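Local atomic coordinates of RNA-dependent RNA Polymerase (Bombyx mori cytoplasmic polyhedrosis virus, PDB entry 6TZ0), a protein that synthesises RNA on an RNA template, transcribing the viral double-stranded genome conservatively into plus strands and making the complementary minus strands during replication. Residues A[500-511]-A[641-650]; A[564-575]-A[603-613]. All blocks are in the same frame, centred on the assembly; numbering follows the deposited sequence.

Interaction 1: residues A[500-511]-A[641-650]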
loop_
_atom_site.group_PDB
_atom_site.type_symbol
_atom_site.label_atom_id
_atom_site.label_comp_id
_atom_site.label_asym_id
_atom_site.label_seq_id
_atom_site.Cartn_x
_atom_site.Cartn_y
_atom_site.Cartn_z
ATOM N N SER A 500 11.090 1.818 8.329
ATOM C CA SER A 500 11.148 0.951 7.165
ATOM C C SER A 500 11.618 1.666 5.909
ATOM O O SER A 500 11.464 1.118 4.815
ATOM C CB SER A 500 9.775 0.333 6.919
ATOM O OG SER A 500 8.826 1.328 6.594
ATOM N N PHE A 501 12.189 2.862 6.029
ATOM C CA PHE A 501 12.500 3.627 4.831
ATOM C C PHE A 501 13.875 3.277 4.278
ATOM O O PHE A 501 14.047 3.171 3.059
ATOM C CB PHE A 501 12.391 5.119 5.114
ATOM C CG PHE A 501 12.582 5.967 3.905
ATOM C CD1 PHE A 501 11.623 5.984 2.908
ATOM C CD2 PHE A 501 13.705 6.761 3.767
ATOM C CE1 PHE A 501 11.790 6.761 1.791
ATOM C CE2 PHE A 501 13.874 7.536 2.652
ATOM C CZ PHE A 501 12.915 7.539 1.663
ATOM N N MET A 502 14.866 3.106 5.146
ATOM C CA MET A 502 16.189 2.709 4.675
ATOM C C MET A 502 16.275 1.260 4.179
ATOM O O MET A 502 17.012 1.033 3.203
ATOM C CB MET A 502 17.230 3.020 5.763
ATOM C CG MET A 502 18.682 2.790 5.358
ATOM S SD MET A 502 19.254 3.758 3.954
ATOM C CE MET A 502 19.480 5.356 4.712
ATOM N N PRO A 503 15.580 0.251 4.753
ATOM C CA PRO A 503 15.497 -1.039 4.037
ATOM C C PRO A 503 14.851 -0.951 2.663
ATOM O O PRO A 503 15.297 -1.633 1.729
ATOM C CB PRO A 503 14.680 -1.910 4.996
ATOM C CG PRO A 503 14.996 -1.382 6.305
ATOM C CD PRO A 503 15.124 0.081 6.150
ATOM N N TYR A 504 13.829 -0.106 2.513
ATOM C CA TYR A 504 13.234 0.148 1.206
ATOM C C TYR A 504 14.224 0.789 0.247
ATOM O O TYR A 504 14.303 0.403 -0.923
ATOM C CB TYR A 504 11.996 1.034 1.361
ATOM C CG TYR A 504 11.481 1.581 0.055
ATOM C CD1 TYR A 504 10.866 0.759 -0.872
ATOM C CD2 TYR A 504 11.619 2.927 -0.251
ATOM C CE1 TYR A 504 10.405 1.259 -2.067
ATOM C CE2 TYR A 504 11.171 3.434 -1.443
ATOM C CZ TYR A 504 10.560 2.596 -2.345
ATOM O OH TYR A 504 10.102 3.103 -3.533
ATOM N N THR A 505 14.990 1.764 0.727
ATOM C CA THR A 505 15.945 2.466 -0.122
ATOM C C THR A 505 17.074 1.543 -0.561
ATOM O O THR A 505 17.540 1.620 -1.702
ATOM C CB THR A 505 16.481 3.678 0.636
ATOM O OG1 THR A 505 15.383 4.518 1.003
ATOM C CG2 THR A 505 17.452 4.477 -0.201
ATOM N N ILE A 506 17.491 0.631 0.316
ATOM C CA ILE A 506 18.540 -0.316 -0.047
ATOM C C ILE A 506 18.022 -1.344 -1.045
ATOM O O ILE A 506 18.634 -1.566 -2.096
ATOM C CB ILE A 506 19.117 -0.979 1.213
ATOM C CG1 ILE A 506 19.928 0.039 2.011
ATOM C CG2 ILE A 506 19.922 -2.208 0.861
ATOM C CD1 ILE A 506 20.355 -0.453 3.354
ATOM N N GLY A 507 16.886 -1.978 -0.750
ATOM C CA GLY A 507 16.363 -2.986 -1.658
ATOM C C GLY A 507 15.813 -2.449 -2.965
ATOM O O GLY A 507 15.626 -3.229 -3.902
ATOM N N LYS A 508 15.546 -1.147 -3.047
ATOM C CA LYS A 508 15.078 -0.534 -4.279
ATOM C C LYS A 508 16.182 -0.437 -5.323
ATOM O O LYS A 508 15.888 -0.378 -6.520
ATOM C CB LYS A 508 14.518 0.849 -3.932
ATOM C CG LYS A 508 13.870 1.645 -5.030
ATOM C CD LYS A 508 13.431 2.986 -4.480
ATOM C CE LYS A 508 12.740 3.816 -5.535
ATOM N NZ LYS A 508 13.690 4.223 -6.601
ATOM N N GLN A 509 17.446 -0.450 -4.903
ATOM C CA GLN A 509 18.541 -0.235 -5.834
ATOM C C GLN A 509 18.841 -1.453 -6.692
ATOM O O GLN A 509 19.498 -1.310 -7.727
ATOM C CB GLN A 509 19.800 0.172 -5.077
ATOM C CG GLN A 509 19.641 1.408 -4.231
ATOM C CD GLN A 509 19.278 2.635 -5.028
ATOM O OE1 GLN A 509 19.768 2.846 -6.134
ATOM N NE2 GLN A 509 18.409 3.459 -4.464
ATOM N N ILE A 510 18.370 -2.642 -6.305
ATOM C CA ILE A 510 18.682 -3.854 -7.061
ATOM C C ILE A 510 17.863 -3.959 -8.339
ATOM O O ILE A 510 18.205 -4.754 -9.222
ATOM C CB ILE A 510 18.498 -5.088 -6.151
ATOM C CG1 ILE A 510 19.299 -6.289 -6.664
ATOM C CG2 ILE A 510 17.043 -5.473 -6.050
ATOM C CD1 ILE A 510 19.440 -7.413 -5.680
ATOM N N TYR A 511 16.809 -3.150 -8.486
ATOM C CA TYR A 511 16.039 -3.161 -9.724
ATOM C C TYR A 511 16.822 -2.596 -10.895
ATOM O O TYR A 511 16.533 -2.942 -12.043
ATOM C CB TYR A 511 14.750 -2.357 -9.590
ATOM C CG TYR A 511 13.781 -2.850 -8.552
ATOM C CD1 TYR A 511 13.217 -4.103 -8.654
ATOM C CD2 TYR A 511 13.344 -2.020 -7.534
ATOM C CE1 TYR A 511 12.308 -4.549 -7.729
ATOM C CE2 TYR A 511 12.428 -2.457 -6.607
ATOM C CZ TYR A 511 11.917 -3.725 -6.712
ATOM O OH TYR A 511 11.001 -4.177 -5.802
ATOM N N ARG A 641 3.517 -0.763 4.411
ATOM C CA ARG A 641 4.862 -0.426 4.826
ATOM C C ARG A 641 5.632 0.106 3.617
ATOM O O ARG A 641 5.171 0.024 2.478
ATOM C CB ARG A 641 5.493 -1.681 5.423
ATOM C CG ARG A 641 6.669 -1.515 6.315
ATOM C CD ARG A 641 7.033 -2.863 6.871
ATOM N NE ARG A 641 8.229 -2.811 7.691
ATOM C CZ ARG A 641 8.772 -3.872 8.268
ATOM N NH1 ARG A 641 9.862 -3.732 8.998
ATOM N NH2 ARG A 641 8.225 -5.068 8.110
ATOM N N ALA A 642 6.808 0.683 3.867
ATOM C CA ALA A 642 7.573 1.269 2.772
ATOM C C ALA A 642 8.195 0.193 1.892
ATOM O O ALA A 642 8.131 0.278 0.661
ATOM C CB ALA A 642 8.641 2.210 3.319
ATOM N N ASP A 643 8.757 -0.847 2.501
ATOM C CA ASP A 643 9.479 -1.893 1.781
ATOM C C ASP A 643 8.637 -3.137 1.537
ATOM O O ASP A 643 9.166 -4.246 1.578
ATOM C CB ASP A 643 10.761 -2.255 2.527
ATOM C CG ASP A 643 10.519 -2.681 3.965
ATOM O OD1 ASP A 643 9.370 -2.626 4.447
ATOM O OD2 ASP A 643 11.499 -3.076 4.624
ATOM N N THR A 644 7.336 -3.005 1.284
ATOM C CA THR A 644 6.510 -4.205 1.225
ATOM C C THR A 644 6.657 -4.962 -0.093
ATOM O O THR A 644 6.782 -6.187 -0.086
ATOM C CB THR A 644 5.045 -3.864 1.520
ATOM O OG1 THR A 644 4.239 -5.035 1.342
ATOM C CG2 THR A 644 4.520 -2.689 0.678
ATOM N N SER A 645 6.669 -4.269 -1.226
ATOM C CA SER A 645 6.797 -4.967 -2.496
ATOM C C SER A 645 8.238 -5.369 -2.765
ATOM O O SER A 645 8.488 -6.455 -3.313
ATOM C CB SER A 645 6.261 -4.086 -3.623
ATOM O OG SER A 645 6.424 -4.698 -4.885
ATOM N N THR A 646 9.185 -4.522 -2.354
ATOM C CA THR A 646 10.596 -4.802 -2.571
ATOM C C THR A 646 11.067 -6.000 -1.775
ATOM O O THR A 646 11.935 -6.728 -2.255
ATOM C CB THR A 646 11.458 -3.596 -2.209
ATOM O OG1 THR A 646 11.342 -3.327 -0.811
ATOM C CG2 THR A 646 11.017 -2.377 -2.981
ATOM N N HIS A 647 10.498 -6.225 -0.588
ATOM C CA HIS A 647 10.865 -7.386 0.217
ATOM C C HIS A 647 10.561 -8.687 -0.507
ATOM O O HIS A 647 11.443 -9.541 -0.663
ATOM C CB HIS A 647 10.136 -7.354 1.554
ATOM C CG HIS A 647 10.424 -8.536 2.424
ATOM N ND1 HIS A 647 9.711 -9.710 2.346
ATOM C CD2 HIS A 647 11.348 -8.723 3.392
ATOM C CE1 HIS A 647 10.188 -10.573 3.223
ATOM N NE2 HIS A 647 11.181 -9.998 3.872
ATOM N N HIS A 648 9.321 -8.844 -0.970
ATOM C CA HIS A 648 8.929 -10.078 -1.634
ATOM C C HIS A 648 9.630 -10.235 -2.973
ATOM O O HIS A 648 10.031 -11.350 -3.326
ATOM C CB HIS A 648 7.414 -10.124 -1.816
ATOM C CG HIS A 648 6.650 -10.009 -0.535
ATOM N ND1 HIS A 648 6.714 -10.958 0.460
ATOM C CD2 HIS A 648 5.767 -9.082 -0.107
ATOM C CE1 HIS A 648 5.929 -10.607 1.461
ATOM N NE2 HIS A 648 5.343 -9.470 1.142
ATOM N N THR A 649 9.861 -9.126 -3.687
ATOM C CA THR A 649 10.561 -9.191 -4.966
ATOM C C THR A 649 12.010 -9.639 -4.791
ATOM O O THR A 649 12.474 -10.554 -5.488
ATOM C CB THR A 649 10.507 -7.831 -5.649
ATOM O OG1 THR A 649 9.144 -7.437 -5.814
ATOM C CG2 THR A 649 11.161 -7.910 -7.002
ATOM N N VAL A 650 12.727 -9.015 -3.846
ATOM C CA VAL A 650 14.121 -9.356 -3.581
ATOM C C VAL A 650 14.247 -10.787 -3.084
ATOM O O VAL A 650 15.100 -11.544 -3.562
ATOM C CB VAL A 650 14.730 -8.345 -2.592
ATOM C CG1 VAL A 650 16.033 -8.846 -2.032
ATOM C CG2 VAL A 650 14.992 -7.029 -3.289
#
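R641 lays its extended chain beside S500: CG stands 3.6 Å from S500 OG, and S500 CB lies at the guanidinium edge. Its far end pairs with E612, a salt bridge modelled too short to be trusted. At A642 the methyl group meets the serine hydroxyl, with CB 3.4 Å from S500 OG, and its N-H makes a weak bond to the same oxygen, whose stronger partner is L497 O. D643, at the N-cap position, sets its CB 3.7 Å from Y504 CB, while its OD2 touches P503 CB. T646 CG2, anti to the carbonyl carbon, enters between two tyrosines, 3.8 Å from Y504 CD1 and at the ring edge of Y511, crossing both side chains at about a right angle. T649 CG2 meets the Y511 ring on its CE1 edge, 3.6 Å from that atom. V650 CG2 closes the contact, 3.8 Å from I510 CG2 and 3.9 Å from G507 O. Helix 501-508 is joined to the start of helix 644-665 inside the catalytic region, with T649 about 9 Å, side chain to side chain, from D680 and D681, magnesium ligands in another structure of this protein but metal-free here. Helices 413-422, 557-573 and 604-614 pack around the pair.

Interaction 2: residues A[564-575]-A[603-613]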
loop_
_atom_site.group_PDB
_atom_site.type_symbol
_atom_site.label_atom_id
_atom_site.label_comp_id
_atom_site.label_asym_id
_atom_site.label_seq_id
_atom_site.Cartn_x
_atom_site.Cartn_y
_atom_site.Cartn_z
ATOM N N ASN A 564 16.811 -9.296 6.016
ATOM C CA ASN A 564 17.570 -8.485 6.964
ATOM C C ASN A 564 19.072 -8.705 6.846
ATOM O O ASN A 564 19.839 -7.768 7.066
ATOM C CB ASN A 564 17.132 -8.763 8.399
ATOM C CG ASN A 564 15.779 -8.195 8.716
ATOM O OD1 ASN A 564 15.413 -7.133 8.225
ATOM N ND2 ASN A 564 15.040 -8.877 9.573
ATOM N N THR A 565 19.508 -9.923 6.506
ATOM C CA THR A 565 20.937 -10.167 6.286
ATOM C C THR A 565 21.471 -9.368 5.106
ATOM O O THR A 565 22.570 -8.806 5.175
ATOM C CB THR A 565 21.211 -11.648 6.046
ATOM O OG1 THR A 565 20.471 -12.088 4.905
ATOM C CG2 THR A 565 20.825 -12.464 7.228
ATOM N N PHE A 566 20.710 -9.323 4.013
ATOM C CA PHE A 566 21.085 -8.540 2.838
ATOM C C PHE A 566 21.133 -7.049 3.155
ATOM O O PHE A 566 22.079 -6.345 2.756
ATOM C CB PHE A 566 20.091 -8.855 1.719
ATOM C CG PHE A 566 20.231 -8.005 0.501
ATOM C CD1 PHE A 566 21.305 -8.150 -0.350
ATOM C CD2 PHE A 566 19.242 -7.088 0.179
ATOM C CE1 PHE A 566 21.412 -7.361 -1.483
ATOM C CE2 PHE A 566 19.343 -6.302 -0.944
ATOM C CZ PHE A 566 20.425 -6.439 -1.777
ATOM N N VAL A 567 20.142 -6.563 3.907
ATOM C CA VAL A 567 20.103 -5.159 4.300
ATOM C C VAL A 567 21.270 -4.817 5.218
ATOM O O VAL A 567 21.899 -3.765 5.069
ATOM C CB VAL A 567 18.738 -4.840 4.940
ATOM C CG1 VAL A 567 18.717 -3.461 5.548
ATOM C CG2 VAL A 567 17.667 -4.922 3.895
ATOM N N LEU A 568 21.623 -5.718 6.138
ATOM C CA LEU A 568 22.737 -5.444 7.038
ATOM C C LEU A 568 24.085 -5.541 6.337
ATOM O O LEU A 568 25.012 -4.818 6.709
ATOM C CB LEU A 568 22.690 -6.375 8.246
ATOM C CG LEU A 568 21.598 -6.061 9.261
ATOM C CD1 LEU A 568 21.557 -7.113 10.344
ATOM C CD2 LEU A 568 21.829 -4.700 9.856
ATOM N N ASP A 569 24.203 -6.383 5.304
ATOM C CA ASP A 569 25.425 -6.412 4.500
ATOM C C ASP A 569 25.641 -5.093 3.772
ATOM O O ASP A 569 26.737 -4.508 3.828
ATOM C CB ASP A 569 25.373 -7.551 3.485
ATOM C CG ASP A 569 25.543 -8.905 4.115
ATOM O OD1 ASP A 569 26.198 -8.993 5.172
ATOM O OD2 ASP A 569 25.039 -9.892 3.542
ATOM N N VAL A 570 24.598 -4.602 3.096
ATOM C CA VAL A 570 24.723 -3.340 2.372
ATOM C C VAL A 570 24.927 -2.182 3.344
ATOM O O VAL A 570 25.711 -1.264 3.081
ATOM C CB VAL A 570 23.495 -3.115 1.474
ATOM C CG1 VAL A 570 23.623 -1.820 0.708
ATOM C CG2 VAL A 570 23.329 -4.258 0.522
ATOM N N ALA A 571 24.272 -2.235 4.505
ATOM C CA ALA A 571 24.401 -1.169 5.486
ATOM C C ALA A 571 25.776 -1.151 6.131
ATOM O O ALA A 571 26.278 -0.078 6.475
ATOM C CB ALA A 571 23.321 -1.315 6.554
ATOM N N SER A 572 26.402 -2.313 6.301
ATOM C CA SER A 572 27.753 -2.332 6.839
ATOM C C SER A 572 28.760 -1.843 5.811
ATOM O O SER A 572 29.735 -1.173 6.167
ATOM C CB SER A 572 28.114 -3.737 7.301
ATOM O OG SER A 572 28.264 -4.596 6.191
ATOM N N LYS A 573 28.542 -2.153 4.528
ATOM C CA LYS A 573 29.519 -1.736 3.524
ATOM C C LYS A 573 29.478 -0.246 3.198
ATOM O O LYS A 573 30.467 0.278 2.685
ATOM C CB LYS A 573 29.349 -2.533 2.232
ATOM C CG LYS A 573 29.883 -3.947 2.294
ATOM C CD LYS A 573 29.649 -4.671 0.989
ATOM C CE LYS A 573 30.359 -6.015 0.961
ATOM N NZ LYS A 573 29.823 -6.978 1.957
ATOM N N CYS A 574 28.384 0.453 3.478
ATOM C CA CYS A 574 28.248 1.818 2.992
ATOM C C CYS A 574 28.886 2.814 3.959
ATOM O O CYS A 574 29.469 2.448 4.980
ATOM C CB CYS A 574 26.780 2.158 2.743
ATOM S SG CYS A 574 25.730 2.183 4.196
ATOM N N THR A 575 28.793 4.099 3.614
ATOM C CA THR A 575 29.323 5.189 4.438
ATOM C C THR A 575 28.303 6.325 4.377
ATOM O O THR A 575 28.387 7.202 3.513
ATOM C CB THR A 575 30.695 5.632 3.944
ATOM O OG1 THR A 575 31.573 4.503 3.900
ATOM C CG2 THR A 575 31.298 6.668 4.881
ATOM N N ASN A 603 28.113 3.647 10.856
ATOM C CA ASN A 603 27.470 4.801 10.248
ATOM C C ASN A 603 25.986 4.843 10.618
ATOM O O ASN A 603 25.476 3.980 11.333
ATOM C CB ASN A 603 27.699 4.821 8.734
ATOM C CG ASN A 603 27.191 3.582 8.024
ATOM O OD1 ASN A 603 26.673 2.668 8.629
ATOM N ND2 ASN A 603 27.321 3.571 6.714
ATOM N N ALA A 604 25.279 5.856 10.109
ATOM C CA ALA A 604 23.917 6.126 10.559
ATOM C C ALA A 604 22.923 5.109 10.016
ATOM O O ALA A 604 21.997 4.693 10.729
ATOM C CB ALA A 604 23.504 7.533 10.140
ATOM N N ALA A 605 23.093 4.712 8.754
ATOM C CA ALA A 605 22.152 3.807 8.108
ATOM C C ALA A 605 22.181 2.422 8.728
ATOM O O ALA A 605 21.142 1.770 8.835
ATOM C CB ALA A 605 22.461 3.717 6.621
ATOM N N TRP A 606 23.352 1.975 9.173
ATOM C CA TRP A 606 23.462 0.651 9.767
ATOM C C TRP A 606 22.906 0.644 11.185
ATOM O O TRP A 606 22.322 -0.355 11.620
ATOM C CB TRP A 606 24.919 0.203 9.649
ATOM C CG TRP A 606 25.332 -1.103 10.185
ATOM C CD1 TRP A 606 24.590 -2.236 10.250
ATOM C CD2 TRP A 606 26.669 -1.488 10.489
ATOM N NE1 TRP A 606 25.352 -3.274 10.707
ATOM C CE2 TRP A 606 26.642 -2.842 10.849
ATOM C CE3 TRP A 606 27.885 -0.803 10.534
ATOM C CZ2 TRP A 606 27.776 -3.524 11.259
ATOM C CZ3 TRP A 606 29.008 -1.482 10.946
ATOM C CH2 TRP A 606 28.946 -2.827 11.301
ATOM N N GLN A 607 22.968 1.789 11.872
ATOM C CA GLN A 607 22.255 1.958 13.136
ATOM C C GLN A 607 20.749 1.880 12.936
ATOM O O GLN A 607 20.048 1.199 13.695
ATOM C CB GLN A 607 22.606 3.298 13.775
ATOM C CG GLN A 607 24.022 3.439 14.231
ATOM C CD GLN A 607 24.301 4.806 14.782
ATOM O OE1 GLN A 607 23.407 5.631 14.898
ATOM N NE2 GLN A 607 25.558 5.079 15.071
ATOM N N ALA A 608 20.237 2.576 11.914
ATOM C CA ALA A 608 18.798 2.572 11.654
ATOM C C ALA A 608 18.302 1.194 11.246
ATOM O O ALA A 608 17.260 0.738 11.728
ATOM C CB ALA A 608 18.454 3.594 10.574
ATOM N N CYS A 609 19.047 0.507 10.382
ATOM C CA CYS A 609 18.628 -0.811 9.926
ATOM C C CYS A 609 18.719 -1.849 11.034
ATOM O O CYS A 609 17.849 -2.716 11.141
ATOM C CB CYS A 609 19.457 -1.234 8.720
ATOM S SG CYS A 609 19.132 -0.247 7.268
ATOM N N ALA A 610 19.737 -1.757 11.893
ATOM C CA ALA A 610 19.846 -2.709 12.990
ATOM C C ALA A 610 18.776 -2.469 14.042
ATOM O O ALA A 610 18.231 -3.425 14.608
ATOM C CB ALA A 610 21.233 -2.625 13.610
ATOM N N LEU A 611 18.442 -1.202 14.301
ATOM C CA LEU A 611 17.397 -0.908 15.270
ATOM C C LEU A 611 16.025 -1.285 14.740
ATOM O O LEU A 611 15.151 -1.677 15.519
ATOM C CB LEU A 611 17.459 0.569 15.661
ATOM C CG LEU A 611 16.648 1.059 16.860
ATOM C CD1 LEU A 611 17.427 2.117 17.595
ATOM C CD2 LEU A 611 15.315 1.633 16.445
ATOM N N GLU A 612 15.814 -1.187 13.430
ATOM C CA GLU A 612 14.557 -1.663 12.873
ATOM C C GLU A 612 14.478 -3.182 12.911
ATOM O O GLU A 612 13.439 -3.739 13.276
ATOM C CB GLU A 612 14.380 -1.138 11.451
ATOM C CG GLU A 612 13.006 -1.381 10.859
ATOM C CD GLU A 612 12.909 -2.696 10.117
ATOM O OE1 GLU A 612 13.927 -3.126 9.542
ATOM O OE2 GLU A 612 11.833 -3.319 10.147
ATOM N N ALA A 613 15.556 -3.870 12.531
ATOM C CA ALA A 613 15.541 -5.326 12.491
ATOM C C ALA A 613 15.469 -5.952 13.874
ATOM O O ALA A 613 14.984 -7.078 14.000
ATOM C CB ALA A 613 16.775 -5.841 11.757
#
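The indole of W606 has S572 over one face and L568 at its edge. S572 CB stands 3.9 Å from the centroid of the six-membered ring and 11° off its normal, a CH-pi contact. L568 CD2 lies in the ring plane, 3.7 Å from W606 CD1, the two side chains crossing at about a right angle. CG of the tryptophan is anti to its own backbone N, which carries the ring across helix 564-573, over S572, and NE1 is hydrogen-bonded to L381 O on strand 380-384. The backbones come together where the indole leaves its helix: W606 CB is 3.8 Å from A571 CB, and these two residues are the nearest CA pair in the middle of the interface. The axes of the helical segments 564-573 and 604-613 approach to 8.2 Å and run nearly antiparallel, at 160°. Farther along, V567 CG1 packs on C609 SG at 3.7 Å, and the A613 methyl group sits 4.0 Å from N564 CG. At the other end the amide of N603 serves both segments. OD1 caps its own helix with a weak bond from W606 N, while ND2 gives a weak bond to C574 SG, 3.3 Å long and bent to 143°. The small side chain of A571 lies against the CA and CB of W606, where the two backbones come closest. The direct hydrogen bonding across the pair amounts to one weak N-H to sulfur bond, which implies that this antiparallel helix pair is held together mainly by apolar and CH-pi contacts.

How the interactions relate
Both contacts are buried within the catalytic polymerase region, their centres 13 Å apart, and along the chain interaction 2 falls between the two segments of interaction 1. Interaction 1 lies closer to the centre of the chain, about 24 Å against about 37 Å, centre to centre, and to the aspartates of the magnesium site; its surface mixes threonine methyls and tyrosine rings with polar groups. Interaction 2 is away from the annotated sites and more apolar, with an indole making the largest single contribution. They meet directly: P503 CG lies 3.8 Å from E612 OE1, M502 CG packs 3.6 Å from C609 SG, and I506 CG2 lies 3.7 Å from V570 CG1. Helix 501-508 thus touches both helices of interaction 2.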